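Local coordinates for nicotinamide riboside transporter PnuC (Neisseria mucosa ATCC 25996, PDB 4QTN), which binds nicotinamide riboside, a form of vitamin B3, and probably carries it across the inner membrane as a homotrimer, at residues Asn189-Ile193 with Tyr214-Leu218; Phe26-Gln30 with Ala47-Leu52. One frame throughout, in Å; residues are numbered along the deposited sequence.

Contact 1 (Asn189-Ile193 with Tyr214-Leu218); sequences NILTI and YVMYL. With NNR (Nicotinamide riboside), chain I.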
ATOM      1  N   ASN C 189      -5.558 -10.489  -1.396  1.00 93.25           N
ATOM      2  CA  ASN C 189      -4.255 -10.154  -2.000  1.00100.18           C
ATOM      3  C   ASN C 189      -3.168  -9.733  -0.982  1.00100.50           C
ATOM      4  O   ASN C 189      -2.044 -10.227  -1.038  1.00103.61           O
ATOM      5  CB  ASN C 189      -4.392  -9.171  -3.188  1.00 99.62           C
ATOM      6  CG  ASN C 189      -5.109  -9.803  -4.400  1.00 98.03           C
ATOM      7  OD1 ASN C 189      -5.646  -9.091  -5.266  1.00 89.19           O
ATOM      8  ND2 ASN C 189      -5.152 -11.147  -4.440  1.00 91.99           N
ATOM      9  N   ILE C 190      -3.527  -8.891  -0.016  1.00 93.82           N
ATOM     10  CA  ILE C 190      -2.625  -8.617   1.099  1.00 91.25           C
ATOM     11  C   ILE C 190      -2.297  -9.891   1.891  1.00 97.20           C
ATOM     12  O   ILE C 190      -1.242  -9.994   2.481  1.00102.75           O
ATOM     13  CB  ILE C 190      -3.202  -7.581   2.053  1.00 89.05           C
ATOM     14  CG1 ILE C 190      -3.308  -6.226   1.365  1.00 84.50           C
ATOM     15  CG2 ILE C 190      -2.349  -7.480   3.302  1.00 87.04           C
ATOM     16  CD1 ILE C 190      -4.000  -5.165   2.204  1.00 86.38           C
ATOM     17  N   LEU C 191      -3.191 -10.869   1.881  1.00 99.89           N
ATOM     18  CA  LEU C 191      -2.916 -12.122   2.598  1.00102.03           C
ATOM     19  C   LEU C 191      -1.966 -13.053   1.860  1.00103.52           C
ATOM     20  O   LEU C 191      -0.950 -13.456   2.411  1.00104.90           O
ATOM     21  CB  LEU C 191      -4.203 -12.831   3.006  1.00100.81           C
ATOM     22  CG  LEU C 191      -4.929 -12.043   4.095  1.00 96.73           C
ATOM     23  CD1 LEU C 191      -6.135 -12.794   4.619  1.00 91.16           C
ATOM     24  CD2 LEU C 191      -3.967 -11.681   5.223  1.00 97.92           C
ATOM     25  N   THR C 192      -2.271 -13.351   0.598  1.00101.83           N
ATOM     26  CA  THR C 192      -1.398 -14.206  -0.223  1.00108.93           C
ATOM     27  C   THR C 192       0.038 -13.648  -0.441  1.00116.21           C
ATOM     28  O   THR C 192       0.975 -14.427  -0.645  1.00124.10           O
ATOM     29  CB  THR C 192      -2.022 -14.526  -1.581  1.00102.79           C
ATOM     30  OG1 THR C 192      -3.378 -14.901  -1.392  1.00103.61           O
ATOM     31  CG2 THR C 192      -1.295 -15.667  -2.237  1.00107.93           C
ATOM     32  N   ILE C 193       0.206 -12.319  -0.408  1.00105.81           N
ATOM     33  CA  ILE C 193       1.551 -11.747  -0.459  1.00102.25           C
ATOM     34  C   ILE C 193       2.346 -12.224   0.752  1.00102.72           C
ATOM     35  O   ILE C 193       3.481 -12.682   0.603  1.00106.90           O
ATOM     36  CB  ILE C 193       1.546 -10.202  -0.538  1.00101.94           C
ATOM     37  CG1 ILE C 193       1.167  -9.736  -1.934  1.00101.96           C
ATOM     38  CG2 ILE C 193       2.924  -9.653  -0.237  1.00106.11           C
ATOM     39  CD1 ILE C 193       0.850  -8.262  -2.002  1.00100.51           C
ATOM     40  N   TYR C 214       1.262 -11.455  -7.057  1.00102.36           N
ATOM     41  CA  TYR C 214       0.310 -11.011  -6.032  1.00 96.87           C
ATOM     42  C   TYR C 214       0.427  -9.558  -5.629  1.00 98.55           C
ATOM     43  O   TYR C 214      -0.542  -8.984  -5.142  1.00104.33           O
ATOM     44  CB  TYR C 214       0.312 -11.925  -4.807  1.00 97.78           C
ATOM     45  CG  TYR C 214      -0.634 -13.043  -4.980  1.00 99.97           C
ATOM     46  CD1 TYR C 214      -1.970 -12.895  -4.656  1.00 99.69           C
ATOM     47  CD2 TYR C 214      -0.231 -14.219  -5.593  1.00106.61           C
ATOM     48  CE1 TYR C 214      -2.877 -13.908  -4.892  1.00104.80           C
ATOM     49  CE2 TYR C 214      -1.125 -15.248  -5.827  1.00110.77           C
ATOM     50  CZ  TYR C 214      -2.451 -15.086  -5.482  1.00110.27           C
ATOM     51  OH  TYR C 214      -3.352 -16.100  -5.717  1.00116.04           O
ATOM     52  N   VAL C 215       1.589  -8.944  -5.846  1.00 95.92           N
ATOM     53  CA  VAL C 215       1.686  -7.499  -5.677  1.00 96.27           C
ATOM     54  C   VAL C 215       0.928  -6.791  -6.796  1.00100.20           C
ATOM     55  O   VAL C 215       0.158  -5.877  -6.537  1.00101.37           O
ATOM     56  CB  VAL C 215       3.138  -7.000  -5.568  1.00102.01           C
ATOM     57  CG1 VAL C 215       3.192  -5.473  -5.473  1.00 98.76           C
ATOM     58  CG2 VAL C 215       3.792  -7.613  -4.353  1.00109.87           C
HETATM   59  N   MSE C 216       1.090  -7.267  -8.031  1.00105.36           N
HETATM   60  CA  MSE C 216       0.375  -6.677  -9.175  1.00105.20           C
HETATM   61  C   MSE C 216      -1.108  -6.919  -9.037  1.00 99.37           C
HETATM   62  O   MSE C 216      -1.916  -6.073  -9.408  1.00 98.13           O
HETATM   63  CB  MSE C 216       0.909  -7.224 -10.485  1.00108.57           C
HETATM   64  CG  MSE C 216       2.432  -7.133 -10.498  1.00117.74           C
HETATM   65 SE   MSE C 216       3.150  -7.994 -12.126  1.00140.59          SE
HETATM   66  CE  MSE C 216       5.001  -7.341 -11.987  1.00145.62           C
ATOM     67  N   TYR C 217      -1.471  -8.070  -8.480  1.00 93.92           N
ATOM     68  CA  TYR C 217      -2.860  -8.358  -8.134  1.00 89.56           C
ATOM     69  C   TYR C 217      -3.463  -7.307  -7.211  1.00 89.80           C
ATOM     70  O   TYR C 217      -4.599  -6.895  -7.411  1.00 98.53           O
ATOM     71  CB  TYR C 217      -2.982  -9.731  -7.475  1.00 88.76           C
ATOM     72  CG  TYR C 217      -3.167 -10.852  -8.445  1.00 91.88           C
ATOM     73  CD1 TYR C 217      -2.847 -10.687  -9.797  1.00 94.23           C
ATOM     74  CD2 TYR C 217      -3.633 -12.109  -8.018  1.00 92.72           C
ATOM     75  CE1 TYR C 217      -2.999 -11.728 -10.701  1.00100.07           C
ATOM     76  CE2 TYR C 217      -3.786 -13.163  -8.916  1.00 99.89           C
ATOM     77  CZ  TYR C 217      -3.470 -12.964 -10.260  1.00104.68           C
ATOM     78  OH  TYR C 217      -3.620 -13.991 -11.166  1.00112.88           O
ATOM     79  N   LEU C 218      -2.707  -6.907  -6.186  1.00 83.53           N
ATOM     80  CA  LEU C 218      -3.186  -5.970  -5.178  1.00 83.59           C
ATOM     81  C   LEU C 218      -3.501  -4.614  -5.803  1.00 84.99           C
ATOM     82  O   LEU C 218      -4.576  -4.032  -5.559  1.00 88.25           O
ATOM     83  CB  LEU C 218      -2.139  -5.806  -4.062  1.00 84.81           C
ATOM     84  CG  LEU C 218      -2.458  -5.265  -2.641  1.00 87.56           C
ATOM     85  CD1 LEU C 218      -1.335  -4.337  -2.193  1.00 82.76           C
ATOM     86  CD2 LEU C 218      -3.829  -4.584  -2.463  1.00 80.75           C
TER
HETATM   87  O2R NNR I 301     -11.044 -15.526 -11.863  1.00105.58           O
HETATM   88  C2R NNR I 301      -9.892 -15.265 -10.888  1.00103.59           C
HETATM   89  C3R NNR I 301      -9.045 -16.533 -10.728  1.00104.16           C
HETATM   90  O3R NNR I 301      -9.823 -17.623 -10.944  1.00125.38           O
HETATM   91  C4R NNR I 301      -8.591 -16.527  -9.283  1.00105.77           C
HETATM   92  C5R NNR I 301      -7.161 -15.868  -9.101  1.00111.39           C
HETATM   93  O5R NNR I 301      -6.965 -15.561  -7.680  1.00117.91           O
HETATM   94  O4R NNR I 301      -9.497 -15.847  -8.639  1.00103.24           O
HETATM   95  C1R NNR I 301     -10.322 -14.964  -9.699  1.00 99.60           C
HETATM   96  N1  NNR I 301     -10.150 -13.530  -9.397  1.00 99.32           N
HETATM   97  C2  NNR I 301      -9.123 -13.088  -8.550  1.00 83.42           C
HETATM   98  C6  NNR I 301     -11.002 -12.607  -9.957  1.00 95.62           C
HETATM   99  C5  NNR I 301     -10.827 -11.229  -9.678  1.00 95.41           C
HETATM  100  C4  NNR I 301      -9.826 -10.806  -8.830  1.00 77.23           C
HETATM  101  C3  NNR I 301      -8.968 -11.709  -8.279  1.00 77.25           C
HETATM  102  C7  NNR I 301      -7.851 -11.199  -7.385  1.00 88.53           C
HETATM  103  O7  NNR I 301      -7.355 -11.909  -6.562  1.00 99.16           O
HETATM  104  N7  NNR I 301      -7.379  -9.850  -7.543  1.00102.10           N
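The first torsion of Asn189 (chi1 -67°) sets CG beside its own backbone N and turns the amide toward Tyr214 and Tyr217. In Thr192 the methyl CG2 is anti to the backbone N, which places it over the Tyr214 ring.

Asn189 reads the carboxamide of nicotinamide riboside with two hydrogen bonds. N7 of the ligand donates to Asn189 OD1 at 3.0 Å, with an N-H...O angle of 158°. Asn189 ND2 donates back to ligand O7 at 3.2 Å. The two opposed bonds would fix the rotation of both amides and suit a carboxamide. Both tyrosines approach the Asn189 amide from one side. Tyr217 CB lies over that face, 3.5 Å from Asn189 OD1, and Tyr214 CE1 is tilted from the amide plane near ND2. ND2 in turn lies at the edge of the Tyr214 ring, 3.6 Å from Tyr214 CE1. The amide plane and the ring plane are turned 72° against each other. The Tyr217 ring has Asn189 ND2 near its plane at the edge.

Tyr214 is held on both faces. Thr192 CG2 makes a CH-pi contact almost straight above the ring centre, 3.4 Å from the centroid. Tyr217 CD2 lies on the opposite face, offset toward the rim. Thr192 OG1 bonds to Val188 O on its own helix. Ile193 runs past Tyr214 in the opposite direction, with CG1 3.7 Å from Tyr214 CB. Its CD1 goes on to meet Val215 CG2 at 3.8 Å.

The two transmembrane helices, 181-198 and 208-234, run antiparallel here, with segment axes 8.9 Å apart. Glu87 of helix 85-107 touches Thr192 and Tyr214, and helix 158-175 packs on Leu191. Helix 41-59 meets Tyr217. At the trimer interface Ile190 packs on Val215 of the second subunit, and Val215 on Ile190 of the third.

Contact 2 (Phe26-Gln30 with Ala47-Leu52); sequences FLGIQ and AVTGIL
The flat amide of Gln30 takes the methyl of Ala47 on one face. Ala47 CB stands almost straight above Gln30 CD, at 3.3 Å. Ile51 CD1 approaches on the same side of the amide, tilted from its plane, and comes 3.8 Å from Gln30 NE2. The other flat group is the Phe26 ring. Ile51 CG2 reaches it obliquely and touches the stem of the side chain more closely than the ring, with CG2 3.9 Å from Phe26 CB. Beyond the two segments, Met216 of helix 208-234 packs on Phe26.

The Gln30 chain bends at its second torsion (chi2 42°). The bend folds the amide back over Ala47 and leaves CG against the next residue along. Val48 CG2 lies 3.7 Å from Gln30 CG, and the two side chains run alongside each other, pointing opposite ways.

Leu27 adds a second set of contacts, mainly through its CD2 branch. It meets Leu52 CD1 at 3.5 Å, the two side chains crossing at about a right angle. The same branch reaches Ile51 CG2 at 4.1 Å and also touches Val48 CG1. Ile51 thus touches all three of Phe26, Leu27 and Gln30, with CG2 meeting the first two and CD1 the third.

The segments belong to transmembrane helices 17-34 and 41-59. They run antiparallel, at 167°, with axes 9.9 Å apart. Leu52 also touches Phe67 of helix 64-80 and a bound octyl glucoside detergent molecule.

The chemistry is that of a membrane helix pair joined by apolar groups. Gln30 is the one polar side chain in the interface, and it meets the second helix through carbon contacts. Across these two segments the contact is van der Waals fit of methyl, methylene and amide groups, and it has no polar bond of its own.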
ATOM      1  N   PHE C  26       3.046  -4.510 -16.455  1.00100.52           N
ATOM      2  CA  PHE C  26       2.950  -5.680 -15.593  1.00 99.80           C
ATOM      3  C   PHE C  26       3.525  -6.909 -16.277  1.00100.07           C
ATOM      4  O   PHE C  26       4.214  -7.715 -15.652  1.00100.08           O
ATOM      5  CB  PHE C  26       1.513  -5.927 -15.176  1.00100.82           C
ATOM      6  CG  PHE C  26       1.095  -5.162 -13.952  1.00107.41           C
ATOM      7  CD1 PHE C  26       2.050  -4.715 -13.026  1.00110.43           C
ATOM      8  CD2 PHE C  26      -0.259  -4.918 -13.693  1.00108.92           C
ATOM      9  CE1 PHE C  26       1.665  -4.024 -11.885  1.00107.62           C
ATOM     10  CE2 PHE C  26      -0.644  -4.233 -12.556  1.00111.76           C
ATOM     11  CZ  PHE C  26       0.324  -3.786 -11.649  1.00111.92           C
ATOM     12  N   LEU C  27       3.247  -7.037 -17.571  1.00 98.55           N
ATOM     13  CA  LEU C  27       3.781  -8.130 -18.379  1.00 99.65           C
ATOM     14  C   LEU C  27       5.273  -7.955 -18.603  1.00105.48           C
ATOM     15  O   LEU C  27       6.013  -8.929 -18.638  1.00108.67           O
ATOM     16  CB  LEU C  27       3.052  -8.214 -19.717  1.00 94.40           C
ATOM     17  CG  LEU C  27       1.540  -8.355 -19.587  1.00 93.62           C
ATOM     18  CD1 LEU C  27       0.855  -8.299 -20.946  1.00 91.64           C
ATOM     19  CD2 LEU C  27       1.186  -9.629 -18.832  1.00 95.22           C
ATOM     20  N   GLY C  28       5.710  -6.702 -18.729  1.00104.61           N
ATOM     21  CA  GLY C  28       7.136  -6.373 -18.789  1.00105.01           C
ATOM     22  C   GLY C  28       7.941  -6.862 -17.590  1.00105.71           C
ATOM     23  O   GLY C  28       8.924  -7.585 -17.759  1.00110.41           O
ATOM     24  N   ILE C  29       7.540  -6.444 -16.384  1.00100.17           N
ATOM     25  CA  ILE C  29       8.232  -6.841 -15.148  1.00106.09           C
ATOM     26  C   ILE C  29       8.244  -8.359 -15.029  1.00109.34           C
ATOM     27  O   ILE C  29       9.176  -8.961 -14.471  1.00114.33           O
ATOM     28  CB  ILE C  29       7.549  -6.235 -13.891  1.00107.26           C
ATOM     29  CG1 ILE C  29       7.401  -4.715 -14.023  1.00109.03           C
ATOM     30  CG2 ILE C  29       8.315  -6.586 -12.621  1.00108.78           C
ATOM     31  CD1 ILE C  29       8.705  -3.974 -14.221  1.00114.65           C
ATOM     32  N   GLN C  30       7.206  -8.973 -15.573  1.00108.77           N
ATOM     33  CA  GLN C  30       7.076 -10.407 -15.573  1.00111.70           C
ATOM     34  C   GLN C  30       8.039 -11.026 -16.594  1.00112.54           C
ATOM     35  O   GLN C  30       8.705 -12.022 -16.298  1.00114.87           O
ATOM     36  CB  GLN C  30       5.618 -10.801 -15.870  1.00111.78           C
ATOM     37  CG  GLN C  30       5.129 -12.038 -15.134  1.00114.31           C
ATOM     38  CD  GLN C  30       5.584 -12.083 -13.686  1.00116.04           C
ATOM     39  OE1 GLN C  30       6.368 -12.957 -13.302  1.00122.86           O
ATOM     40  NE2 GLN C  30       5.094 -11.142 -12.870  1.00109.25           N
ATOM     41  N   ALA C  47       2.094 -16.423 -13.972  1.00101.98           N
ATOM     42  CA  ALA C  47       1.877 -15.009 -13.698  1.00 96.77           C
ATOM     43  C   ALA C  47       1.271 -14.296 -14.889  1.00 95.22           C
ATOM     44  O   ALA C  47       0.179 -13.764 -14.796  1.00 95.01           O
ATOM     45  CB  ALA C  47       3.158 -14.343 -13.271  1.00101.23           C
ATOM     46  N   VAL C  48       1.959 -14.336 -16.026  1.00 98.65           N
ATOM     47  CA  VAL C  48       1.454 -13.712 -17.264  1.00103.72           C
ATOM     48  C   VAL C  48      -0.023 -14.042 -17.578  1.00108.69           C
ATOM     49  O   VAL C  48      -0.833 -13.133 -17.781  1.00109.58           O
ATOM     50  CB  VAL C  48       2.348 -14.030 -18.477  1.00104.05           C
ATOM     51  CG1 VAL C  48       1.669 -13.616 -19.776  1.00102.45           C
ATOM     52  CG2 VAL C  48       3.669 -13.317 -18.329  1.00105.80           C
ATOM     53  N   THR C  49      -0.359 -15.333 -17.642  1.00113.21           N
ATOM     54  CA  THR C  49      -1.762 -15.756 -17.589  1.00109.64           C
ATOM     55  C   THR C  49      -2.139 -15.713 -16.141  1.00108.27           C
ATOM     56  O   THR C  49      -1.705 -16.543 -15.377  1.00116.71           O
ATOM     57  CB  THR C  49      -1.979 -17.204 -18.125  1.00110.70           C
ATOM     58  OG1 THR C  49      -1.324 -18.150 -17.272  1.00110.74           O
ATOM     59  CG2 THR C  49      -1.444 -17.355 -19.543  1.00115.65           C
ATOM     60  N   GLY C  50      -2.888 -14.710 -15.743  1.00104.37           N
ATOM     61  CA  GLY C  50      -3.185 -14.537 -14.346  1.00101.40           C
ATOM     62  C   GLY C  50      -3.179 -13.094 -14.030  1.00 99.09           C
ATOM     63  O   GLY C  50      -4.102 -12.587 -13.407  1.00103.74           O
ATOM     64  N   ILE C  51      -2.145 -12.406 -14.489  1.00100.69           N
ATOM     65  CA  ILE C  51      -2.187 -10.953 -14.551  1.00104.35           C
ATOM     66  C   ILE C  51      -3.229 -10.547 -15.578  1.00106.69           C
ATOM     67  O   ILE C  51      -4.093  -9.723 -15.295  1.00110.49           O
ATOM     68  CB  ILE C  51      -0.813 -10.341 -14.877  1.00102.28           C
ATOM     69  CG1 ILE C  51       0.027 -10.250 -13.606  1.00103.94           C
ATOM     70  CG2 ILE C  51      -0.973  -8.953 -15.458  1.00105.11           C
ATOM     71  CD1 ILE C  51       1.520 -10.238 -13.853  1.00109.69           C
ATOM     72  N   LEU C  52      -3.200 -11.196 -16.742  1.00108.14           N
ATOM     73  CA  LEU C  52      -4.261 -11.028 -17.716  1.00105.92           C
ATOM     74  C   LEU C  52      -5.643 -11.444 -17.178  1.00109.95           C
ATOM     75  O   LEU C  52      -6.629 -10.741 -17.413  1.00103.92           O
ATOM     76  CB  LEU C  52      -3.933 -11.727 -19.041  1.00106.00           C
ATOM     77  CG  LEU C  52      -3.059 -10.854 -19.948  1.00106.95           C
ATOM     78  CD1 LEU C  52      -1.633 -11.367 -19.972  1.00108.22           C
ATOM     79  CD2 LEU C  52      -3.620 -10.742 -21.357  1.00103.97           C
TER

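How the contacts relate
The two contacts are about 13 Å apart between centres and meet along helix 208-234. Tyr217 of contact 1 joins them by its hydroxyl. Tyr217 OH lies 2.7 Å from Gly50 O of contact 2, a probable hydrogen bond. Met216, a selenomethionine beside Tyr217, faces the other way and packs on contact 2, with CG 3.5 Å from Phe26 CE1. Its end also touches Ile29 and Ile51. Contact 1 holds the ligand directly. Contact 2 is a second layer: the side chain of Ile51 is about 10 Å from nicotinamide riboside. Through the Gly50 carbonyl, contact 2 probably helps to place the hydroxyl of Tyr217, a binding residue.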